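Local coordinates for cupin 2 conserved barrel domain protein (Planctomyces limnophilus, PDB 4H7L), which is of unknown function but binds a copper(II) ion inside a small cupin beta-barrel and assembles as a dimer, at residues S23-V28 / Q36-H41; S48-Q53 / N114-P119; E65-Y70 / A95-P100; E82-S87 / L101-I106. One frame throughout, in Å; residues are numbered along the deposited sequence.

Contact 1 (S23-V28 / Q36-H41)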
loop_
_atom_site.group_PDB
_atom_site.type_symbol
_atom_site.label_atom_id
_atom_site.label_comp_id
_atom_site.label_asym_id
_atom_site.label_seq_id
_atom_site.Cartn_x
_atom_site.Cartn_y
_atom_site.Cartn_z
ATOM N N SER B 23 -8.904 -7.118 7.197
ATOM C CA SER B 23 -8.853 -8.296 8.052
ATOM C C SER B 23 -10.166 -9.078 8.062
ATOM O O SER B 23 -10.174 -10.274 8.347
ATOM C CB SER B 23 -8.470 -7.899 9.479
ATOM O OG SER B 23 -9.100 -6.690 9.855
ATOM N N GLU B 24 -11.272 -8.411 7.745
ATOM C CA GLU B 24 -12.577 -9.069 7.766
ATOM C C GLU B 24 -12.990 -9.620 6.402
ATOM O O GLU B 24 -13.877 -10.469 6.317
ATOM C CB GLU B 24 -13.653 -8.119 8.292
ATOM C CG GLU B 24 -13.547 -7.842 9.785
ATOM C CD GLU B 24 -14.809 -7.215 10.352
ATOM O OE1 GLU B 24 -15.699 -7.968 10.811
ATOM O OE2 GLU B 24 -14.911 -5.967 10.341
ATOM N N ILE B 25 -12.356 -9.141 5.339
ATOM C CA ILE B 25 -12.617 -9.670 4.005
ATOM C C ILE B 25 -12.450 -11.188 3.992
ATOM O O ILE B 25 -11.554 -11.728 4.644
ATOM C CB ILE B 25 -11.658 -9.060 2.964
ATOM C CG1 ILE B 25 -12.058 -7.618 2.653
ATOM C CG2 ILE B 25 -11.657 -9.888 1.684
ATOM C CD1 ILE B 25 -11.090 -6.908 1.731
ATOM N N GLU B 26 -13.314 -11.875 3.254
ATOM C CA GLU B 26 -13.184 -13.317 3.089
ATOM C C GLU B 26 -11.847 -13.616 2.425
ATOM O O GLU B 26 -11.572 -13.137 1.325
ATOM C CB GLU B 26 -14.327 -13.868 2.236
ATOM C CG GLU B 26 -14.390 -15.392 2.179
ATOM C CD GLU B 26 -15.139 -15.995 3.353
ATOM O OE1 GLU B 26 -14.700 -15.795 4.505
ATOM O OE2 GLU B 26 -16.169 -16.668 3.124
ATOM N N ALA B 27 -11.013 -14.404 3.096
ATOM C CA ALA B 27 -9.686 -14.732 2.585
ATOM C C ALA B 27 -9.761 -15.798 1.498
ATOM O O ALA B 27 -10.513 -16.763 1.610
ATOM C CB ALA B 27 -8.788 -15.196 3.716
ATOM N N VAL B 28 -8.971 -15.613 0.448
ATOM C CA VAL B 28 -8.940 -16.548 -0.669
ATOM C C VAL B 28 -7.561 -17.169 -0.800
ATOM O O VAL B 28 -6.549 -16.509 -0.577
ATOM C CB VAL B 28 -9.294 -15.847 -1.993
ATOM C CG1 VAL B 28 -8.749 -16.631 -3.179
ATOM C CG2 VAL B 28 -10.799 -15.666 -2.107
ATOM N N GLN B 36 -6.413 -11.357 1.030
ATOM C CA GLN B 36 -7.640 -10.620 1.303
ATOM C C GLN B 36 -7.627 -9.360 0.444
ATOM O O GLN B 36 -7.003 -8.358 0.792
ATOM C CB GLN B 36 -7.757 -10.299 2.796
ATOM C CG GLN B 36 -7.999 -11.543 3.653
ATOM C CD GLN B 36 -7.921 -11.279 5.150
ATOM O OE1 GLN B 36 -6.839 -11.099 5.703
ATOM N NE2 GLN B 36 -9.070 -11.274 5.812
ATOM N N ARG B 37 -8.317 -9.428 -0.689
ATOM C CA ARG B 37 -8.157 -8.443 -1.753
ATOM C C ARG B 37 -9.215 -7.344 -1.702
ATOM O O ARG B 37 -10.405 -7.618 -1.572
ATOM C CB ARG B 37 -8.196 -9.148 -3.112
ATOM C CG ARG B 37 -7.299 -10.383 -3.191
ATOM C CD ARG B 37 -7.054 -10.810 -4.632
ATOM N NE ARG B 37 -6.029 -11.848 -4.737
ATOM C CZ ARG B 37 -6.267 -13.159 -4.789
ATOM N NH1 ARG B 37 -7.505 -13.635 -4.749
ATOM N NH2 ARG B 37 -5.253 -14.007 -4.884
ATOM N N ALA B 38 -8.767 -6.097 -1.815
ATOM C CA ALA B 38 -9.663 -4.946 -1.768
ATOM C C ALA B 38 -9.490 -4.047 -2.983
ATOM O O ALA B 38 -8.420 -3.999 -3.587
ATOM C CB ALA B 38 -9.418 -4.148 -0.499
ATOM N N PHE B 39 -10.560 -3.340 -3.335
ATOM C CA PHE B 39 -10.516 -2.314 -4.372
ATOM C C PHE B 39 -10.154 -2.864 -5.745
ATOM O O PHE B 39 -9.302 -2.312 -6.434
ATOM C CB PHE B 39 -9.537 -1.208 -3.971
ATOM C CG PHE B 39 -9.827 -0.613 -2.623
ATOM C CD1 PHE B 39 -11.060 -0.054 -2.352
ATOM C CD2 PHE B 39 -8.870 -0.618 -1.627
ATOM C CE1 PHE B 39 -11.335 0.488 -1.116
ATOM C CE2 PHE B 39 -9.139 -0.076 -0.386
ATOM C CZ PHE B 39 -10.372 0.479 -0.131
ATOM N N GLY B 40 -10.822 -3.940 -6.146
ATOM C CA GLY B 40 -10.626 -4.507 -7.469
ATOM C C GLY B 40 -10.948 -3.519 -8.577
ATOM O O GLY B 40 -11.077 -2.314 -8.341
ATOM N N HIS B 41 -11.079 -4.030 -9.796
ATOM C CA HIS B 41 -11.322 -3.176 -10.950
ATOM C C HIS B 41 -12.709 -2.548 -10.878
ATOM O O HIS B 41 -12.906 -1.405 -11.290
ATOM C CB HIS B 41 -11.173 -3.971 -12.247
ATOM C CG HIS B 41 -10.475 -3.217 -13.336
ATOM N ND1 HIS B 41 -9.518 -3.792 -14.144
ATOM C CD2 HIS B 41 -10.591 -1.932 -13.747
ATOM C CE1 HIS B 41 -9.076 -2.895 -15.007
ATOM N NE2 HIS B 41 -9.712 -1.757 -14.788
#

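Contact 2 (S48-Q53 / N114-P119)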
loop_
_atom_site.group_PDB
_atom_site.type_symbol
_atom_site.label_atom_id
_atom_site.label_comp_id
_atom_site.label_asym_id
_atom_site.label_seq_id
_atom_site.Cartn_x
_atom_site.Cartn_y
_atom_site.Cartn_z
ATOM N N SER B 48 -5.284 -1.873 -6.704
ATOM C CA SER B 48 -5.867 -2.837 -5.790
ATOM C C SER B 48 -4.978 -2.883 -4.566
ATOM O O SER B 48 -3.788 -2.595 -4.656
ATOM C CB SER B 48 -5.934 -4.224 -6.426
ATOM O OG SER B 48 -6.721 -4.209 -7.599
ATOM N N VAL B 49 -5.548 -3.252 -3.426
ATOM C CA VAL B 49 -4.761 -3.407 -2.212
ATOM C C VAL B 49 -5.077 -4.739 -1.544
ATOM O O VAL B 49 -6.197 -4.970 -1.089
ATOM C CB VAL B 49 -5.001 -2.248 -1.235
ATOM C CG1 VAL B 49 -4.231 -2.474 0.055
ATOM C CG2 VAL B 49 -4.579 -0.939 -1.876
ATOM N N HIS B 50 -4.081 -5.617 -1.512
ATOM C CA HIS B 50 -4.224 -6.938 -0.919
ATOM C C HIS B 50 -3.538 -6.981 0.439
ATOM O O HIS B 50 -2.471 -6.396 0.621
ATOM C CB HIS B 50 -3.572 -7.998 -1.807
ATOM C CG HIS B 50 -4.069 -8.010 -3.220
ATOM N ND1 HIS B 50 -5.114 -7.226 -3.657
ATOM C CD2 HIS B 50 -3.656 -8.721 -4.295
ATOM C CE1 HIS B 50 -5.323 -7.453 -4.943
ATOM N NE2 HIS B 50 -4.453 -8.356 -5.352
ATOM N N TYR B 51 -4.155 -7.677 1.385
ATOM C CA TYR B 51 -3.506 -8.010 2.643
ATOM C C TYR B 51 -3.241 -9.509 2.596
ATOM O O TYR B 51 -4.163 -10.317 2.693
ATOM C CB TYR B 51 -4.399 -7.624 3.818
ATOM C CG TYR B 51 -3.905 -8.081 5.172
ATOM C CD1 TYR B 51 -2.767 -7.538 5.740
ATOM C CD2 TYR B 51 -4.601 -9.035 5.891
ATOM C CE1 TYR B 51 -2.325 -7.946 6.979
ATOM C CE2 TYR B 51 -4.170 -9.449 7.132
ATOM C CZ TYR B 51 -3.030 -8.900 7.673
ATOM O OH TYR B 51 -2.593 -9.304 8.912
ATOM N N THR B 52 -1.977 -9.873 2.424
ATOM C CA THR B 52 -1.627 -11.221 2.001
ATOM C C THR B 52 -0.751 -11.956 3.002
ATOM O O THR B 52 0.265 -11.437 3.460
ATOM C CB THR B 52 -0.893 -11.189 0.647
ATOM O OG1 THR B 52 -1.751 -10.629 -0.355
ATOM C CG2 THR B 52 -0.474 -12.587 0.225
ATOM N N GLN B 53 -1.155 -13.181 3.320
ATOM C CA GLN B 53 -0.394 -14.048 4.206
ATOM C C GLN B 53 0.429 -15.040 3.394
ATOM O O GLN B 53 -0.125 -15.889 2.696
ATOM C CB GLN B 53 -1.340 -14.814 5.134
ATOM C CG GLN B 53 -2.201 -13.928 6.019
ATOM C CD GLN B 53 -1.393 -13.234 7.091
ATOM O OE1 GLN B 53 -0.166 -13.334 7.119
ATOM N NE2 GLN B 53 -2.074 -12.530 7.987
ATOM N N ASN B 114 0.089 -5.901 -0.486
ATOM C CA ASN B 114 0.459 -5.870 -1.890
ATOM C C ASN B 114 -0.373 -4.838 -2.638
ATOM O O ASN B 114 -1.590 -4.969 -2.755
ATOM C CB ASN B 114 0.298 -7.251 -2.525
ATOM C CG ASN B 114 0.735 -7.276 -3.971
ATOM O OD1 ASN B 114 1.344 -6.321 -4.462
ATOM N ND2 ASN B 114 0.430 -8.370 -4.665
ATOM N N ILE B 115 0.294 -3.805 -3.131
ATOM C CA ILE B 115 -0.363 -2.740 -3.876
ATOM C C ILE B 115 -0.144 -2.969 -5.364
ATOM O O ILE B 115 0.991 -2.978 -5.836
ATOM C CB ILE B 115 0.196 -1.370 -3.468
ATOM C CG1 ILE B 115 -0.025 -1.140 -1.972
ATOM C CG2 ILE B 115 -0.468 -0.262 -4.263
ATOM C CD1 ILE B 115 0.961 -0.178 -1.349
ATOM N N VAL B 116 -1.235 -3.160 -6.101
ATOM C CA VAL B 116 -1.154 -3.543 -7.507
ATOM C C VAL B 116 -1.756 -2.481 -8.423
ATOM O O VAL B 116 -2.865 -2.003 -8.180
ATOM C CB VAL B 116 -1.908 -4.862 -7.749
ATOM C CG1 VAL B 116 -1.750 -5.310 -9.195
ATOM C CG2 VAL B 116 -1.422 -5.939 -6.793
ATOM N N SER B 117 -1.034 -2.124 -9.482
ATOM C CA SER B 117 -1.536 -1.146 -10.447
ATOM C C SER B 117 -1.243 -1.576 -11.892
ATOM O O SER B 117 -0.141 -2.018 -12.200
ATOM C CB SER B 117 -0.915 0.223 -10.190
ATOM O OG SER B 117 0.298 0.352 -10.900
ATOM N N PRO B 118 -2.239 -1.462 -12.780
ATOM C CA PRO B 118 -3.596 -1.052 -12.418
ATOM C C PRO B 118 -4.242 -2.134 -11.559
ATOM O O PRO B 118 -3.549 -3.061 -11.135
ATOM C CB PRO B 118 -4.310 -0.934 -13.772
ATOM C CG PRO B 118 -3.231 -0.997 -14.819
ATOM C CD PRO B 118 -2.123 -1.787 -14.210
ATOM N N PRO B 119 -5.552 -2.029 -11.308
ATOM C CA PRO B 119 -6.173 -3.014 -10.423
ATOM C C PRO B 119 -5.818 -4.446 -10.807
ATOM O O PRO B 119 -5.745 -4.779 -11.987
ATOM C CB PRO B 119 -7.671 -2.747 -10.604
ATOM C CG PRO B 119 -7.740 -1.302 -10.974
ATOM C CD PRO B 119 -6.532 -1.064 -11.835
HETATM O O HOH W 1 -1.311 -10.733 -3.125
#

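Contact 3 (E65-Y70 / A95-P100). With CU (copper (II) ion), chain D.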
loop_
_atom_site.group_PDB
_atom_site.type_symbol
_atom_site.label_atom_id
_atom_site.label_comp_id
_atom_site.label_asym_id
_atom_site.label_seq_id
_atom_site.Cartn_x
_atom_site.Cartn_y
_atom_site.Cartn_z
ATOM N N GLU B 65 1.735 -6.768 -17.256
ATOM C CA GLU B 65 0.912 -5.568 -17.376
ATOM C C GLU B 65 0.671 -4.871 -16.036
ATOM O O GLU B 65 0.009 -3.834 -15.979
ATOM C CB GLU B 65 -0.440 -5.943 -17.985
ATOM C CG GLU B 65 -0.353 -6.683 -19.315
ATOM C CD GLU B 65 -0.360 -5.745 -20.504
ATOM O OE1 GLU B 65 -1.439 -5.567 -21.110
ATOM O OE2 GLU B 65 0.710 -5.187 -20.834
ATOM N N HIS B 66 1.204 -5.439 -14.961
ATOM C CA HIS B 66 0.951 -4.929 -13.619
ATOM C C HIS B 66 2.244 -4.746 -12.852
ATOM O O HIS B 66 3.124 -5.604 -12.887
ATOM C CB HIS B 66 0.059 -5.897 -12.845
ATOM C CG HIS B 66 -1.336 -5.981 -13.370
ATOM N ND1 HIS B 66 -1.660 -6.681 -14.513
ATOM C CD2 HIS B 66 -2.491 -5.443 -12.918
ATOM C CE1 HIS B 66 -2.956 -6.573 -14.737
ATOM N NE2 HIS B 66 -3.485 -5.826 -13.784
ATOM N N GLN B 67 2.354 -3.633 -12.147
ATOM C CA GLN B 67 3.473 -3.433 -11.247
ATOM C C GLN B 67 2.951 -3.575 -9.828
ATOM O O GLN B 67 1.831 -3.166 -9.527
ATOM C CB GLN B 67 4.138 -2.072 -11.477
ATOM C CG GLN B 67 3.386 -0.874 -10.930
ATOM C CD GLN B 67 4.292 0.093 -10.187
ATOM O OE1 GLN B 67 4.224 1.305 -10.394
ATOM N NE2 GLN B 67 5.139 -0.437 -9.306
ATOM N N GLU B 68 3.754 -4.187 -8.970
ATOM C CA GLU B 68 3.346 -4.448 -7.600
ATOM C C GLU B 68 4.279 -3.744 -6.625
ATOM O O GLU B 68 5.457 -3.549 -6.911
ATOM C CB GLU B 68 3.335 -5.957 -7.333
ATOM C CG GLU B 68 2.331 -6.727 -8.184
ATOM C CD GLU B 68 2.228 -8.198 -7.801
ATOM O OE1 GLU B 68 1.086 -8.688 -7.656
ATOM O OE2 GLU B 68 3.277 -8.871 -7.656
ATOM N N ILE B 69 3.735 -3.341 -5.485
ATOM C CA ILE B 69 4.550 -2.811 -4.405
ATOM C C ILE B 69 4.213 -3.544 -3.122
ATOM O O ILE B 69 3.124 -3.379 -2.574
ATOM C CB ILE B 69 4.328 -1.308 -4.184
ATOM C CG1 ILE B 69 4.678 -0.523 -5.447
ATOM C CG2 ILE B 69 5.173 -0.825 -3.007
ATOM C CD1 ILE B 69 4.427 0.965 -5.319
ATOM N N TYR B 70 5.147 -4.360 -2.651
ATOM C CA TYR B 70 4.969 -5.082 -1.401
ATOM C C TYR B 70 5.416 -4.203 -0.242
ATOM O O TYR B 70 6.441 -3.533 -0.324
ATOM C CB TYR B 70 5.798 -6.369 -1.393
ATOM C CG TYR B 70 5.384 -7.428 -2.398
ATOM C CD1 TYR B 70 4.352 -7.212 -3.298
ATOM C CD2 TYR B 70 6.029 -8.659 -2.430
ATOM C CE1 TYR B 70 3.981 -8.190 -4.209
ATOM C CE2 TYR B 70 5.663 -9.641 -3.332
ATOM C CZ TYR B 70 4.639 -9.401 -4.219
ATOM O OH TYR B 70 4.273 -10.378 -5.118
ATOM N N ALA B 95 9.685 -1.673 1.796
ATOM C CA ALA B 95 8.828 -1.486 0.628
ATOM C C ALA B 95 9.566 -1.932 -0.624
ATOM O O ALA B 95 10.673 -1.466 -0.897
ATOM C CB ALA B 95 8.411 -0.038 0.499
ATOM N N ILE B 96 8.959 -2.834 -1.385
ATOM C CA ILE B 96 9.588 -3.326 -2.599
ATOM C C ILE B 96 8.728 -3.031 -3.814
ATOM O O ILE B 96 7.569 -3.431 -3.885
ATOM C CB ILE B 96 9.865 -4.835 -2.535
ATOM C CG1 ILE B 96 10.548 -5.197 -1.218
ATOM C CG2 ILE B 96 10.735 -5.255 -3.703
ATOM C CD1 ILE B 96 9.597 -5.665 -0.153
ATOM N N SER B 97 9.315 -2.323 -4.766
ATOM C CA SER B 97 8.656 -2.002 -6.018
ATOM C C SER B 97 9.045 -3.032 -7.062
ATOM O O SER B 97 10.230 -3.233 -7.337
ATOM C CB SER B 97 9.073 -0.607 -6.482
ATOM O OG SER B 97 8.694 -0.380 -7.826
ATOM N N ILE B 98 8.043 -3.685 -7.641
ATOM C CA ILE B 98 8.273 -4.749 -8.606
ATOM C C ILE B 98 7.609 -4.412 -9.933
ATOM O O ILE B 98 6.430 -4.694 -10.131
ATOM C CB ILE B 98 7.719 -6.082 -8.090
ATOM C CG1 ILE B 98 8.294 -6.378 -6.703
ATOM C CG2 ILE B 98 8.044 -7.208 -9.070
ATOM C CD1 ILE B 98 7.673 -7.581 -6.020
ATOM N N PRO B 99 8.366 -3.790 -10.843
ATOM C CA PRO B 99 7.849 -3.460 -12.173
ATOM C C PRO B 99 7.488 -4.711 -12.954
ATOM O O PRO B 99 7.896 -5.805 -12.577
ATOM C CB PRO B 99 9.026 -2.742 -12.849
ATOM C CG PRO B 99 9.912 -2.305 -11.748
ATOM C CD PRO B 99 9.731 -3.281 -10.632
ATOM N N PRO B 100 6.726 -4.552 -14.041
ATOM C CA PRO B 100 6.397 -5.700 -14.891
ATOM C C PRO B 100 7.665 -6.386 -15.387
ATOM O O PRO B 100 8.680 -5.721 -15.560
ATOM C CB PRO B 100 5.632 -5.067 -16.058
ATOM C CG PRO B 100 5.106 -3.766 -15.519
ATOM C CD PRO B 100 6.125 -3.299 -14.528
HETATM CU CU CU D . 3.311 -11.000 -8.163
HETATM O O HOH W 2 4.977 -6.889 -11.373
#

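Contact 4 (E82-S87 / L101-I106). With CU (copper (II) ion), chain D.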
loop_
_atom_site.group_PDB
_atom_site.type_symbol
_atom_site.label_atom_id
_atom_site.label_comp_id
_atom_site.label_asym_id
_atom_site.label_seq_id
_atom_site.Cartn_x
_atom_site.Cartn_y
_atom_site.Cartn_z
ATOM N N GLU B 82 12.938 -12.724 -3.590
ATOM C CA GLU B 82 13.807 -12.976 -4.728
ATOM C C GLU B 82 13.362 -12.137 -5.909
ATOM O O GLU B 82 12.221 -12.237 -6.355
ATOM C CB GLU B 82 13.803 -14.459 -5.093
ATOM C CG GLU B 82 14.503 -15.333 -4.064
ATOM C CD GLU B 82 14.429 -16.813 -4.395
ATOM O OE1 GLU B 82 13.782 -17.171 -5.403
ATOM O OE2 GLU B 82 15.019 -17.617 -3.645
ATOM N N LEU B 83 14.267 -11.297 -6.400
ATOM C CA LEU B 83 13.982 -10.438 -7.540
ATOM C C LEU B 83 14.985 -10.732 -8.647
ATOM O O LEU B 83 16.190 -10.553 -8.471
ATOM C CB LEU B 83 14.042 -8.969 -7.122
ATOM C CG LEU B 83 13.029 -8.579 -6.044
ATOM C CD1 LEU B 83 13.367 -7.234 -5.426
ATOM C CD2 LEU B 83 11.634 -8.551 -6.629
ATOM N N ASN B 84 14.479 -11.198 -9.784
ATOM C CA ASN B 84 15.329 -11.645 -10.884
ATOM C C ASN B 84 16.522 -12.456 -10.392
ATOM O O ASN B 84 17.664 -12.181 -10.755
ATOM C CB ASN B 84 15.809 -10.456 -11.722
ATOM C CG ASN B 84 14.701 -9.847 -12.569
ATOM O OD1 ASN B 84 13.800 -10.548 -13.033
ATOM N ND2 ASN B 84 14.772 -8.536 -12.780
ATOM N N GLY B 85 16.248 -13.450 -9.552
ATOM C CA GLY B 85 17.263 -14.396 -9.122
ATOM C C GLY B 85 18.183 -13.908 -8.017
ATOM O O GLY B 85 19.092 -14.629 -7.605
ATOM N N GLN B 86 17.954 -12.692 -7.535
ATOM C CA GLN B 86 18.748 -12.140 -6.445
ATOM C C GLN B 86 17.935 -12.162 -5.157
ATOM O O GLN B 86 16.750 -11.836 -5.159
ATOM C CB GLN B 86 19.180 -10.712 -6.771
ATOM C CG GLN B 86 20.042 -10.597 -8.014
ATOM C CD GLN B 86 21.363 -11.318 -7.862
ATOM O OE1 GLN B 86 22.017 -11.224 -6.824
ATOM N NE2 GLN B 86 21.759 -12.052 -8.893
ATOM N N SER B 87 18.575 -12.535 -4.056
ATOM C CA SER B 87 17.874 -12.701 -2.788
ATOM C C SER B 87 18.161 -11.559 -1.817
ATOM O O SER B 87 19.304 -11.139 -1.659
ATOM C CB SER B 87 18.265 -14.030 -2.145
ATOM O OG SER B 87 17.332 -14.397 -1.145
ATOM N N LEU B 101 7.605 -7.701 -15.580
ATOM C CA LEU B 101 8.708 -8.483 -16.142
ATOM C C LEU B 101 9.752 -8.890 -15.109
ATOM O O LEU B 101 10.565 -9.776 -15.364
ATOM C CB LEU B 101 9.371 -7.768 -17.324
ATOM C CG LEU B 101 8.455 -7.513 -18.522
ATOM C CD1 LEU B 101 9.279 -7.285 -19.778
ATOM C CD2 LEU B 101 7.470 -8.662 -18.728
ATOM N N VAL B 102 9.725 -8.265 -13.937
ATOM C CA VAL B 102 10.633 -8.662 -12.871
ATOM C C VAL B 102 10.169 -9.968 -12.235
ATOM O O VAL B 102 9.133 -10.008 -11.577
ATOM C CB VAL B 102 10.734 -7.578 -11.785
ATOM C CG1 VAL B 102 11.457 -8.116 -10.559
ATOM C CG2 VAL B 102 11.445 -6.351 -12.332
ATOM N N ARG B 103 10.928 -11.041 -12.446
ATOM C CA ARG B 103 10.634 -12.320 -11.804
ATOM C C ARG B 103 10.737 -12.150 -10.297
ATOM O O ARG B 103 11.682 -11.539 -9.803
ATOM C CB ARG B 103 11.610 -13.403 -12.267
ATOM C CG ARG B 103 11.243 -14.080 -13.579
ATOM C CD ARG B 103 11.238 -13.117 -14.762
ATOM N NE ARG B 103 11.027 -13.828 -16.023
ATOM C CZ ARG B 103 10.807 -13.248 -17.202
ATOM N NH1 ARG B 103 10.750 -11.927 -17.313
ATOM N NH2 ARG B 103 10.631 -13.997 -18.279
ATOM N N HIS B 104 9.772 -12.687 -9.561
ATOM C CA HIS B 104 9.750 -12.483 -8.121
ATOM C C HIS B 104 8.992 -13.561 -7.364
ATOM O O HIS B 104 8.111 -14.225 -7.911
ATOM C CB HIS B 104 9.154 -11.108 -7.781
ATOM C CG HIS B 104 7.722 -10.944 -8.193
ATOM N ND1 HIS B 104 7.348 -10.701 -9.496
ATOM C CD2 HIS B 104 6.574 -10.980 -7.472
ATOM C CE1 HIS B 104 6.032 -10.602 -9.565
ATOM N NE2 HIS B 104 5.537 -10.769 -8.352
ATOM N N ARG B 105 9.358 -13.723 -6.094
ATOM C CA ARG B 105 8.607 -14.541 -5.152
ATOM C C ARG B 105 9.160 -14.326 -3.753
ATOM O O ARG B 105 10.293 -13.875 -3.589
ATOM C CB ARG B 105 8.699 -16.020 -5.500
ATOM C CG ARG B 105 10.093 -16.584 -5.366
ATOM C CD ARG B 105 10.070 -18.082 -5.177
ATOM N NE ARG B 105 11.420 -18.624 -5.213
ATOM C CZ ARG B 105 11.714 -19.900 -5.427
ATOM N NH1 ARG B 105 10.749 -20.786 -5.632
ATOM N NH2 ARG B 105 12.981 -20.289 -5.444
ATOM N N ILE B 106 8.357 -14.650 -2.746
ATOM C CA ILE B 106 8.802 -14.580 -1.363
ATOM C C ILE B 106 9.145 -15.974 -0.842
ATOM O O ILE B 106 8.547 -16.970 -1.246
ATOM C CB ILE B 106 7.746 -13.910 -0.471
ATOM C CG1 ILE B 106 7.758 -12.402 -0.720
ATOM C CG2 ILE B 106 8.022 -14.195 0.998
ATOM C CD1 ILE B 106 6.685 -11.642 0.019
HETATM CU CU CU D . 3.311 -11.000 -8.163
#

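Contact 1 (S23-V28 / Q36-H41)
Q36 reaches back from its strand to fasten the loop S23-A27, just ahead of the first hairpin of the cupin barrel sheet, strands 28-30 and 33-38. Its CG stands anti to the carbonyl carbon (chi1 -69°), and the extended chain beyond it brings NE2 to the loop carbonyls. There NE2 gives both protons to backbone oxygens. The bond to I25 O is short, 2.8 Å from NE2, nearly straight, and lies in the amide plane and on a carbonyl lone pair. The bond from NE2 to S23 O is bent to 143° and weak. One side-chain nitrogen thus fixes the loop at two points two residues apart.

The tight part lies around this amide and the side chain of I25. Q36 and I25 run alongside each other, pointing opposite ways, with I25 CG2 4.1 Å from Q36 CB, and A27 CB rests 3.7 Å from Q36 CG. I25 CD1 reaches A38 CB, 3.9 Å away, while I20 of strand 18-21 packs on I25 from outside the contact. Toward solvent the contact thins. E24 and E26 point away from the strand, and V28 crosses R37 at about a right angle, with CG1 3.6 Å from NH1. Back at the tight end, I25 CD1 lies 3.4 Å from R37 O.

Contact 2 (S48-Q53 / N114-P119)
H50 and N114 stand side by side on adjacent antiparallel strands of the cupin barrel, 48-54 and 110-117, on the face they share with S48 and V116. They form a hydrogen-bonded pair, H50 N to N114 O and N114 N to H50 O, and S48 with V116 forms the next one along. Between them V49 and I115 make a non-hydrogen-bonded pair on the other face, where both pack against the second subunit.

The two polar side chains point the same way but leave their backbones differently. H50 CG lies anti to the carbonyl carbon (chi1 -55°), whereas N114 CG is anti to the backbone N (chi1 -177°). Their CB atoms are 4.0 Å apart, and the imidazole and amide planes are turned 79° against each other. V116 CG2 comes over one face of the imidazole, 4.1 Å from H50 NE2, and F120 meets that ring edge-to-face. A water bound to T52 OG1 at 2.8 Å lies at the ring edge, in its plane, and takes a weak bond from N114 ND2. S48 OG comes 3.1 Å from P119 CA and hydrogen-bonds to F120 N.

The stronger partner of N114 ND2 is E68 OE1, the carboxylate oxygen next to the one that binds copper. N114 is therefore a second-shell residue: its amide donates to the ligand, is likely to steady the rotation of the carboxylate and probably helps to stabilise its negative charge.

Contact 3 (E65-Y70 / A95-P100)
The copper site of this cupin barrel takes its carboxylate from E68, on strand 67-72, which pairs antiparallel with strand 94-98 in this contact. E68 OE2 binds the copper at 2.2 Å, and H61, H63 and H104 complete the site. E68 with I98 and Y70 with I96 are the hydrogen-bonded pairs, two backbone bonds each; the I98 N to E68 O bond is 2.7 Å long.

Y70 joins the strand pair to the metal site. Its OH donates to E68 OE2 over 3.1 Å, meeting it from above the carboxylate plane, so that oxygen is held by both the metal and a phenol. Against one face of the ring, I98 CD1 lies over the centre in a CH-pi contact, 3.9 Å from the centroid. A phenylalanine in place of Y70 would probably leave E68 OE2 without its phenol donor, and the carboxylate with one fewer bond to hold it at the metal.

The opposite face of the strands, with I69 and S97, looks to the second subunit, whose strand extends the sheet beyond A95-S97; Q67 OE1 bonds to S46 N of that subunit. Where the strands end, P100 CG lies 3.8 Å from H66 O, and P100 CD packs on Q67 CB, also at 3.8 Å.

Contact 4 (E82-S87 / L101-I106)
The copper ligand H104 lies at the start of strand 104-107, next to a tight hairpin whose type I' turn runs from L83 to Q86. H104 NE2 binds the metal at 2.2 Å. On the far side of the ring, ND1 donates in the ring plane to V102 O, 2.8 Å away, which fixes the imidazole's rotation. L83 CD2 packs 3.7 Å from H104 CB and also touches V102 CG1.

In the cupin fold this is the three-stranded sheet of 86-89, 80-83 and 104-107, and E82 with R105 is a hydrogen-bonded pair between the last two. Their side chains lie side by side, and R105 NE meets E82 OE1 at 2.8 Å in a salt bridge, near the guanidinium plane but from above the carboxylate; NH2 adds a weak bond. R105 NH1 goes on to A58 O. An alanine in place of R105 would probably leave E82 without its counter-charge and A58 O without this donor.

At the turn, N84 N donates to R103 O, and N84 OD1 accepts from R103 N at 3.0 Å, the donor lying above the amide plane. The R103 guanidinium bonds back to L101 O through NH1, while its NE makes a salt bridge to D128.

Contacts 2 and 3 are the buried ones, contact 4 is partly buried and contact 1 lies at the surface. Contacts 1 and 2 meet through strands 33-38 and 48-54, and contacts 2 and 3 through strands 110-117 and 67-72, so one curled sheet runs through all three. Contact 4 belongs to the separate three-stranded sheet, yet it meets contact 3 at the copper, where each supplies one ligand; contact 2 reaches the site only through its second shell. The chemistry follows position: a glutamine amide on loop carbonyls in contact 1, backbone pairing in contacts 2 and 3, and a partly exposed salt bridge beside the metal-bound imidazole in contact 4. All four touch the second subunit.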